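Side-chain contacts in fructuronate-tagaturonate epimerase UxaE from Cohnella laeviribosi in complex with 1 glycerol (Cohnella laeviribosi, PDB 6IL9), which catalyses the epimerisation that interconverts tagaturonate and fructuronate, on a zinc-binding TIM barrel: residues Arg112-His117 / His483-Gly488; Gly282-Val287 / Ala330-Arg335; Leu128-Arg133 / Ile440-Leu445. All blocks are in the same frame, centred on the assembly; numbering follows the deposited sequence.

Contact 1: residues Arg112-His117 / His483-Gly488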
loop_
_atom_site.group_PDB
_atom_site.type_symbol
_atom_site.label_atom_id
_atom_site.label_comp_id
_atom_site.label_asym_id
_atom_site.label_seq_id
_atom_site.Cartn_x
_atom_site.Cartn_y
_atom_site.Cartn_z
ATOM N N ARG A 112 12.030 11.867 -1.905
ATOM C CA ARG A 112 12.941 12.919 -1.460
ATOM C C ARG A 112 12.847 14.122 -2.393
ATOM O O ARG A 112 12.920 13.981 -3.616
ATOM C CB ARG A 112 14.376 12.372 -1.416
ATOM C CG ARG A 112 15.459 13.396 -1.089
ATOM C CD ARG A 112 16.849 12.820 -1.405
ATOM N NE ARG A 112 17.163 11.662 -0.575
ATOM C CZ ARG A 112 17.803 10.572 -0.993
ATOM N NH1 ARG A 112 18.213 10.454 -2.254
ATOM N NH2 ARG A 112 18.031 9.587 -0.140
ATOM N N GLY A 113 12.614 15.299 -1.814
ATOM C CA GLY A 113 12.535 16.502 -2.617
ATOM C C GLY A 113 11.219 16.724 -3.330
ATOM O O GLY A 113 11.137 17.617 -4.182
ATOM N N ARG A 114 10.191 15.945 -3.014
ATOM C CA ARG A 114 8.864 16.102 -3.591
ATOM C C ARG A 114 7.855 16.368 -2.483
ATOM O O ARG A 114 8.023 15.918 -1.344
ATOM C CB ARG A 114 8.459 14.839 -4.386
ATOM C CG ARG A 114 9.625 14.289 -5.156
ATOM C CD ARG A 114 9.229 13.633 -6.426
ATOM N NE ARG A 114 8.293 14.394 -7.247
ATOM C CZ ARG A 114 8.067 14.109 -8.524
ATOM N NH1 ARG A 114 8.738 13.112 -9.089
ATOM N NH2 ARG A 114 7.170 14.804 -9.227
ATOM N N ALA A 115 6.796 17.106 -2.822
ATOM C CA ALA A 115 5.804 17.509 -1.823
ATOM C C ALA A 115 4.763 16.401 -1.673
ATOM O O ALA A 115 3.606 16.520 -2.074
ATOM C CB ALA A 115 5.157 18.834 -2.205
ATOM N N ILE A 116 5.213 15.290 -1.097
ATOM C CA ILE A 116 4.323 14.164 -0.823
ATOM C C ILE A 116 4.927 13.376 0.326
ATOM O O ILE A 116 6.152 13.297 0.463
ATOM C CB ILE A 116 4.100 13.288 -2.081
ATOM C CG1 ILE A 116 2.960 12.284 -1.840
ATOM C CG2 ILE A 116 5.394 12.591 -2.489
ATOM C CD1 ILE A 116 2.392 11.670 -3.132
ATOM N N HIS A 117 4.060 12.834 1.180
ATOM C CA HIS A 117 4.502 12.057 2.332
ATOM C C HIS A 117 4.372 10.584 2.021
ATOM O O HIS A 117 3.317 10.160 1.532
ATOM C CB HIS A 117 3.661 12.384 3.564
ATOM C CG HIS A 117 3.708 13.822 3.958
ATOM N ND1 HIS A 117 4.850 14.416 4.450
ATOM C CD2 HIS A 117 2.755 14.784 3.946
ATOM C CE1 HIS A 117 4.602 15.688 4.711
ATOM N NE2 HIS A 117 3.336 15.935 4.419
ATOM N N HIS A 483 4.795 8.051 -11.804
ATOM C CA HIS A 483 3.511 8.187 -11.117
ATOM C C HIS A 483 3.378 9.570 -10.495
ATOM O O HIS A 483 2.357 10.249 -10.659
ATOM C CB HIS A 483 3.370 7.126 -10.015
ATOM C CG HIS A 483 3.125 5.734 -10.515
ATOM N ND1 HIS A 483 4.086 4.987 -11.162
ATOM C CD2 HIS A 483 2.032 4.940 -10.419
ATOM C CE1 HIS A 483 3.591 3.795 -11.454
ATOM N NE2 HIS A 483 2.346 3.741 -11.015
ATOM N N LEU A 484 4.399 9.990 -9.745
ATOM C CA LEU A 484 4.332 11.277 -9.055
ATOM C C LEU A 484 4.266 12.438 -10.046
ATOM O O LEU A 484 3.497 13.382 -9.849
ATOM C CB LEU A 484 5.532 11.434 -8.123
ATOM C CG LEU A 484 5.666 10.357 -7.042
ATOM C CD1 LEU A 484 6.886 10.640 -6.180
ATOM C CD2 LEU A 484 4.410 10.335 -6.205
ATOM N N ASP A 485 5.048 12.361 -11.128
ATOM C CA ASP A 485 5.033 13.401 -12.154
ATOM C C ASP A 485 3.644 13.565 -12.762
ATOM O O ASP A 485 3.152 14.687 -12.921
ATOM C CB ASP A 485 6.054 13.058 -13.242
ATOM C CG ASP A 485 7.494 13.185 -12.752
ATOM O OD1 ASP A 485 7.699 13.718 -11.642
ATOM O OD2 ASP A 485 8.411 12.741 -13.481
ATOM N N LEU A 486 2.992 12.452 -13.113
ATOM C CA LEU A 486 1.680 12.556 -13.750
ATOM C C LEU A 486 0.601 12.964 -12.754
ATOM O O LEU A 486 -0.402 13.580 -13.142
ATOM C CB LEU A 486 1.314 11.235 -14.429
ATOM C CG LEU A 486 2.091 10.965 -15.715
ATOM C CD1 LEU A 486 1.904 9.528 -16.167
ATOM C CD2 LEU A 486 1.596 11.931 -16.771
ATOM N N LEU A 487 0.778 12.634 -11.472
ATOM C CA LEU A 487 -0.148 13.127 -10.461
ATOM C C LEU A 487 0.010 14.614 -10.214
ATOM O O LEU A 487 -0.839 15.195 -9.529
ATOM C CB LEU A 487 0.052 12.379 -9.132
ATOM C CG LEU A 487 -0.497 10.945 -9.117
ATOM C CD1 LEU A 487 0.171 10.109 -8.026
ATOM C CD2 LEU A 487 -2.013 10.948 -8.926
ATOM N N GLY A 488 1.065 15.235 -10.737
ATOM C CA GLY A 488 1.303 16.644 -10.499
ATOM C C GLY A 488 2.022 16.984 -9.211
ATOM O O GLY A 488 1.985 18.143 -8.779
#
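R114 joins D485 in a salt bridge in which both terminal nitrogens of the guanidinium close on a single carboxylate oxygen. NH2 of R114 lies 2.7 Å from OD1 of D485, and NH1 of R114 lies 2.8 Å from the same OD1. The grip is end-on, and the oxygen lies almost in the guanidinium plane. The carboxylate does not share that plane but is turned 42° from it; NH2 meets OD1 nearly along its C-O direction, NH1 on the syn side and out of the carboxylate plane. NH2 also donates to the backbone O of V489, just past the helix end, which gives the charged group a second anchor. A positive group here is likely to be welcome at the C-terminal end of helix 469-487, where backbone carbonyls point outward.

That helix stops at G488, whose positive phi and two bonds back into the last turn make a Schellman motif. Opposite it, the segment 112-117 links helix 104-111 to barrel strand 117-124, with A115 at the centre of an inverse gamma turn. The contact thus lies at the end of the TIM barrel where its strands begin, the end away from the zinc site.

Apolar packing does the rest. L484 lays its CB over the centre of the guanidinium face, 3.7 Å from CZ of R114, while its CD1 rests 3.8 Å from CD of R114. The arginine chain, bent at chi2 (-148°) and chi3 (47°), folds across the leucine in this way and still brings its nitrogens to D485. The second methyl, CD2 of L484, turns to I116 and meets its CD1 at 3.9 Å. I94 of strand 93-96 touches both I116 and L484, and F363 of strand 363-367 also packs on I116.

Contact 2: residues Gly282-Val287 / Ala330-Arg335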
loop_
_atom_site.group_PDB
_atom_site.type_symbol
_atom_site.label_atom_id
_atom_site.label_comp_id
_atom_site.label_asym_id
_atom_site.label_seq_id
_atom_site.Cartn_x
_atom_site.Cartn_y
_atom_site.Cartn_z
ATOM N N GLY A 282 -23.673 10.007 -5.432
ATOM C CA GLY A 282 -24.744 10.269 -4.480
ATOM C C GLY A 282 -24.715 9.334 -3.279
ATOM O O GLY A 282 -25.028 9.742 -2.153
ATOM N N SER A 283 -24.358 8.066 -3.499
ATOM C CA SER A 283 -24.211 7.139 -2.379
ATOM C C SER A 283 -23.037 7.542 -1.501
ATOM O O SER A 283 -23.115 7.478 -0.268
ATOM C CB SER A 283 -24.022 5.718 -2.900
ATOM O OG SER A 283 -25.020 5.394 -3.847
ATOM N N HIS A 284 -21.939 7.952 -2.135
ATOM C CA HIS A 284 -20.776 8.469 -1.413
ATOM C C HIS A 284 -21.173 9.620 -0.492
ATOM O O HIS A 284 -20.790 9.653 0.687
ATOM C CB HIS A 284 -19.736 8.890 -2.459
ATOM C CG HIS A 284 -18.519 9.570 -1.909
ATOM N ND1 HIS A 284 -17.600 10.185 -2.731
ATOM C CD2 HIS A 284 -18.058 9.726 -0.646
ATOM C CE1 HIS A 284 -16.623 10.690 -1.998
ATOM N NE2 HIS A 284 -16.879 10.432 -0.729
ATOM N N PHE A 285 -21.958 10.568 -1.008
ATOM C CA PHE A 285 -22.435 11.671 -0.180
ATOM C C PHE A 285 -23.187 11.161 1.045
ATOM O O PHE A 285 -22.980 11.648 2.162
ATOM C CB PHE A 285 -23.335 12.600 -0.997
ATOM C CG PHE A 285 -23.850 13.772 -0.211
ATOM C CD1 PHE A 285 -23.076 14.920 -0.059
ATOM C CD2 PHE A 285 -25.096 13.731 0.398
ATOM C CE1 PHE A 285 -23.540 15.998 0.670
ATOM C CE2 PHE A 285 -25.558 14.796 1.130
ATOM C CZ PHE A 285 -24.778 15.941 1.272
ATOM N N LEU A 286 -24.097 10.204 0.850
ATOM C CA LEU A 286 -24.890 9.719 1.979
ATOM C C LEU A 286 -24.006 9.046 3.028
ATOM O O LEU A 286 -24.159 9.295 4.231
ATOM C CB LEU A 286 -25.966 8.752 1.483
ATOM C CG LEU A 286 -26.877 8.149 2.561
ATOM C CD1 LEU A 286 -28.324 8.136 2.070
ATOM C CD2 LEU A 286 -26.436 6.740 2.894
ATOM N N VAL A 287 -23.075 8.200 2.589
ATOM C CA VAL A 287 -22.181 7.524 3.524
ATOM C C VAL A 287 -21.395 8.552 4.327
ATOM O O VAL A 287 -21.360 8.507 5.561
ATOM C CB VAL A 287 -21.247 6.558 2.772
ATOM C CG1 VAL A 287 -20.139 6.035 3.710
ATOM C CG2 VAL A 287 -22.045 5.408 2.154
ATOM N N ALA A 330 -14.714 14.149 -5.843
ATOM C CA ALA A 330 -13.724 15.062 -5.271
ATOM C C ALA A 330 -14.394 16.214 -4.540
ATOM O O ALA A 330 -13.882 16.691 -3.520
ATOM C CB ALA A 330 -12.809 15.614 -6.365
ATOM N N ALA A 331 -15.529 16.689 -5.060
ATOM C CA ALA A 331 -16.256 17.770 -4.401
ATOM C C ALA A 331 -16.830 17.311 -3.065
ATOM O O ALA A 331 -16.861 18.084 -2.096
ATOM C CB ALA A 331 -17.370 18.288 -5.318
ATOM N N ILE A 332 -17.305 16.066 -3.007
ATOM C CA ILE A 332 -17.819 15.515 -1.753
ATOM C C ILE A 332 -16.711 15.428 -0.715
ATOM O O ILE A 332 -16.893 15.809 0.447
ATOM C CB ILE A 332 -18.460 14.139 -1.998
ATOM C CG1 ILE A 332 -19.701 14.295 -2.872
ATOM C CG2 ILE A 332 -18.785 13.451 -0.652
ATOM C CD1 ILE A 332 -20.111 12.982 -3.545
ATOM N N ALA A 333 -15.550 14.904 -1.115
ATOM C CA ALA A 333 -14.406 14.858 -0.209
ATOM C C ALA A 333 -14.050 16.248 0.314
ATOM O O ALA A 333 -13.757 16.414 1.501
ATOM C CB ALA A 333 -13.203 14.238 -0.912
ATOM N N ASP A 334 -14.058 17.250 -0.562
ATOM C CA ASP A 334 -13.716 18.609 -0.141
ATOM C C ASP A 334 -14.751 19.141 0.842
ATOM O O ASP A 334 -14.405 19.798 1.830
ATOM C CB ASP A 334 -13.618 19.534 -1.361
ATOM C CG ASP A 334 -12.330 19.330 -2.172
ATOM O OD1 ASP A 334 -11.386 18.671 -1.684
ATOM O OD2 ASP A 334 -12.263 19.836 -3.315
ATOM N N ARG A 335 -16.025 18.855 0.583
ATOM C CA ARG A 335 -17.097 19.325 1.455
ATOM C C ARG A 335 -16.896 18.842 2.886
ATOM O O ARG A 335 -17.053 19.616 3.838
ATOM C CB ARG A 335 -18.441 18.850 0.896
ATOM C CG ARG A 335 -19.560 18.624 1.928
ATOM C CD ARG A 335 -20.251 19.898 2.328
ATOM N NE ARG A 335 -21.335 19.651 3.294
ATOM C CZ ARG A 335 -21.159 19.498 4.610
ATOM N NH1 ARG A 335 -19.950 19.557 5.130
ATOM N NH2 ARG A 335 -22.205 19.282 5.405
#
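I332 presses a methyl onto the imidazole of H284. Its CG2 stands 3.7 Å from the ring centroid, 14° off the normal, a CH-pi contact over the face that is shifted toward the NE2 rim. The other branch of the isoleucine ends in CD1, which comes within 3.8 Å of ND1 of H284 and also reaches 4.1 Å from CB of F285. CG1 of I332 lies at the edge of the F285 ring, near its plane. The isoleucine therefore fills the angle between two successive side chains of the opposing helix. H284 extends toward I332 because its CG is anti to the backbone N (chi1 174°).

Around this core, helices 281-293 and 319-336 run side by side in the same sense, the axes of their short segments 9.9 Å apart at closest approach and inclined by 14°, as expected of neighbouring helices on the outside of a TIM barrel. The hairpin of strands 221-225 and 228-232 packs on F285 and I332 through V225 and I230. The imidazole has partners at both nitrogens: NE2 bonds to the hydroxyl of Y338, and ND1 to ND1 of H329.

With no hydrogen bond joining the two segments, cohesion between them is purely van der Waals and CH-pi; the two polar bonds of H284 satisfy its buried nitrogens and fix the ring's rotation, keeping its face presented to the methyl.

Contact 3: residues Leu128-Arg133 / Ile440-Leu445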
loop_
_atom_site.group_PDB
_atom_site.type_symbol
_atom_site.label_atom_id
_atom_site.label_comp_id
_atom_site.label_asym_id
_atom_site.label_seq_id
_atom_site.Cartn_x
_atom_site.Cartn_y
_atom_site.Cartn_z
ATOM N N LEU A 128 0.457 -10.486 3.593
ATOM C CA LEU A 128 1.249 -11.135 4.635
ATOM C C LEU A 128 1.105 -12.648 4.561
ATOM O O LEU A 128 2.095 -13.380 4.666
ATOM C CB LEU A 128 0.822 -10.645 6.014
ATOM C CG LEU A 128 1.028 -9.162 6.322
ATOM C CD1 LEU A 128 0.474 -8.848 7.705
ATOM C CD2 LEU A 128 2.504 -8.793 6.209
ATOM N N ALA A 129 -0.124 -13.131 4.374
ATOM C CA ALA A 129 -0.367 -14.570 4.337
ATOM C C ALA A 129 0.286 -15.222 3.122
ATOM O O ALA A 129 0.835 -16.325 3.221
ATOM C CB ALA A 129 -1.873 -14.836 4.352
ATOM N N LEU A 130 0.247 -14.555 1.968
ATOM C CA LEU A 130 0.807 -15.125 0.750
ATOM C C LEU A 130 2.324 -15.042 0.695
ATOM O O LEU A 130 2.943 -15.800 -0.061
ATOM C CB LEU A 130 0.217 -14.428 -0.482
ATOM C CG LEU A 130 -1.273 -14.658 -0.769
ATOM C CD1 LEU A 130 -1.674 -14.081 -2.121
ATOM C CD2 LEU A 130 -1.598 -16.141 -0.703
ATOM N N THR A 131 2.940 -14.135 1.458
ATOM C CA THR A 131 4.390 -13.996 1.495
ATOM C C THR A 131 5.018 -14.613 2.739
ATOM O O THR A 131 6.247 -14.710 2.803
ATOM C CB THR A 131 4.812 -12.511 1.425
ATOM O OG1 THR A 131 4.264 -11.786 2.538
ATOM C CG2 THR A 131 4.353 -11.854 0.114
ATOM N N GLY A 132 4.216 -15.000 3.728
ATOM C CA GLY A 132 4.762 -15.506 4.973
ATOM C C GLY A 132 5.450 -14.468 5.825
ATOM O O GLY A 132 6.354 -14.806 6.599
ATOM N N ARG A 133 5.054 -13.208 5.708
ATOM C CA ARG A 133 5.645 -12.127 6.477
ATOM C C ARG A 133 4.676 -11.664 7.555
ATOM O O ARG A 133 3.508 -12.048 7.575
ATOM C CB ARG A 133 6.035 -10.964 5.556
ATOM C CG ARG A 133 7.019 -11.387 4.485
ATOM C CD ARG A 133 7.273 -10.256 3.515
ATOM N NE ARG A 133 8.182 -9.266 4.079
ATOM C CZ ARG A 133 8.041 -7.953 3.923
ATOM N NH1 ARG A 133 7.004 -7.474 3.231
ATOM N NH2 ARG A 133 8.932 -7.121 4.462
ATOM N N ILE A 440 0.002 -11.197 -9.849
ATOM C CA ILE A 440 -0.923 -11.863 -8.949
ATOM C C ILE A 440 -0.353 -13.163 -8.389
ATOM O O ILE A 440 -0.836 -13.646 -7.354
ATOM C CB ILE A 440 -2.227 -12.036 -9.755
ATOM C CG1 ILE A 440 -3.118 -10.804 -9.640
ATOM C CG2 ILE A 440 -2.983 -13.253 -9.417
ATOM C CD1 ILE A 440 -2.578 -9.571 -10.215
ATOM N N THR A 441 0.700 -13.700 -9.005
ATOM C CA THR A 441 1.315 -14.956 -8.593
ATOM C C THR A 441 2.500 -14.747 -7.653
ATOM O O THR A 441 3.257 -15.690 -7.422
ATOM C CB THR A 441 1.756 -15.772 -9.819
ATOM O OG1 THR A 441 2.585 -14.980 -10.685
ATOM C CG2 THR A 441 0.532 -16.303 -10.611
ATOM N N TYR A 442 2.662 -13.545 -7.090
ATOM C CA TYR A 442 3.809 -13.277 -6.212
ATOM C C TYR A 442 3.870 -14.258 -5.048
ATOM O O TYR A 442 4.956 -14.736 -4.686
ATOM C CB TYR A 442 3.748 -11.842 -5.679
ATOM C CG TYR A 442 2.595 -11.593 -4.720
ATOM C CD1 TYR A 442 1.295 -11.430 -5.183
ATOM C CD2 TYR A 442 2.805 -11.549 -3.344
ATOM C CE1 TYR A 442 0.240 -11.215 -4.303
ATOM C CE2 TYR A 442 1.758 -11.335 -2.460
ATOM C CZ TYR A 442 0.479 -11.174 -2.944
ATOM O OH TYR A 442 -0.552 -10.954 -2.065
ATOM N N GLY A 443 2.722 -14.553 -4.435
ATOM C CA GLY A 443 2.722 -15.423 -3.266
ATOM C C GLY A 443 3.076 -16.854 -3.629
ATOM O O GLY A 443 3.910 -17.487 -2.973
ATOM N N LEU A 444 2.463 -17.371 -4.699
ATOM C CA LEU A 444 2.784 -18.714 -5.180
ATOM C C LEU A 444 4.254 -18.846 -5.555
ATOM O O LEU A 444 4.855 -19.909 -5.369
ATOM C CB LEU A 444 1.935 -19.052 -6.403
ATOM C CG LEU A 444 0.433 -19.146 -6.253
ATOM C CD1 LEU A 444 -0.169 -19.121 -7.643
ATOM C CD2 LEU A 444 0.081 -20.426 -5.511
ATOM N N LEU A 445 4.828 -17.806 -6.160
ATOM C CA LEU A 445 6.226 -17.869 -6.576
ATOM C C LEU A 445 7.160 -17.785 -5.376
ATOM O O LEU A 445 8.125 -18.555 -5.268
ATOM C CB LEU A 445 6.529 -16.737 -7.559
ATOM C CG LEU A 445 5.933 -16.899 -8.957
ATOM C CD1 LEU A 445 5.915 -15.562 -9.707
ATOM C CD2 LEU A 445 6.727 -17.928 -9.754
#
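Y442 meets T131 with one edge of its ring and L130 with its phenol end, where helix 125-131 finishes. From CB, a chi1 of 68° places CG between the backbone N and the carbonyl carbon, and this brings the outer part of the ring toward the other segment. Along one rim, CD2 and then CE2 pass the methyl of T131: CG2 lies in the ring plane, at the edge, 3.7 Å from CE2 of Y442. T131 holds that methyl there because its OG1 is tied to the backbone O of E127. CZ of Y442 comes next, 3.7 Å from CD1 of L130, whose chain crosses the tyrosine at about a right angle. At the tip, OH of Y442 lies 3.3 Å from the same CD1, and its polar partner is the hydroxyl of Y405.

Helix 125-131 directly follows barrel strand 117-124, at the end of the TIM barrel where the strands finish and the zinc is bound; helix 442-446 comes from the helical C-terminal part. The Y442 side chain is about 12 Å from the zinc ion and about 9 Å from a bound glycerol. R99 makes a cation-pi contact with the ring, and W372 of helix 369-382 also packs against it.

A leucine in place of Y442 would probably leave the Y405 hydroxyl without its partner and R99 without its aromatic partner. Beside the tyrosine the backbones themselves meet: O of L130 is 3.2 Å from CA of G443. A CB on G443 would point at L130 and clash with its CB, consistent with glycine at this close approach.

The three contacts are nested along the chain: contact 1 closes the longest loop, contact 3 lies within it, and contact 2 within both. Strand 117-124 links two of them, starting at the loop of contact 1 and running the length of the barrel wall to helix 125-131 of contact 3; their centres are about 29 Å apart, on opposite sides of the chain's centre. Contact 2 joins two helices outside the barrel near strands 267-271, 300-302 and 339-342. Centre to centre, it is about 25 Å from contact 1 and about 35 Å from contact 3. Contacts 1 and 3 thus bring C-terminal helices back to early parts of the barrel, whereas contact 2 is a more local pairing along its wall.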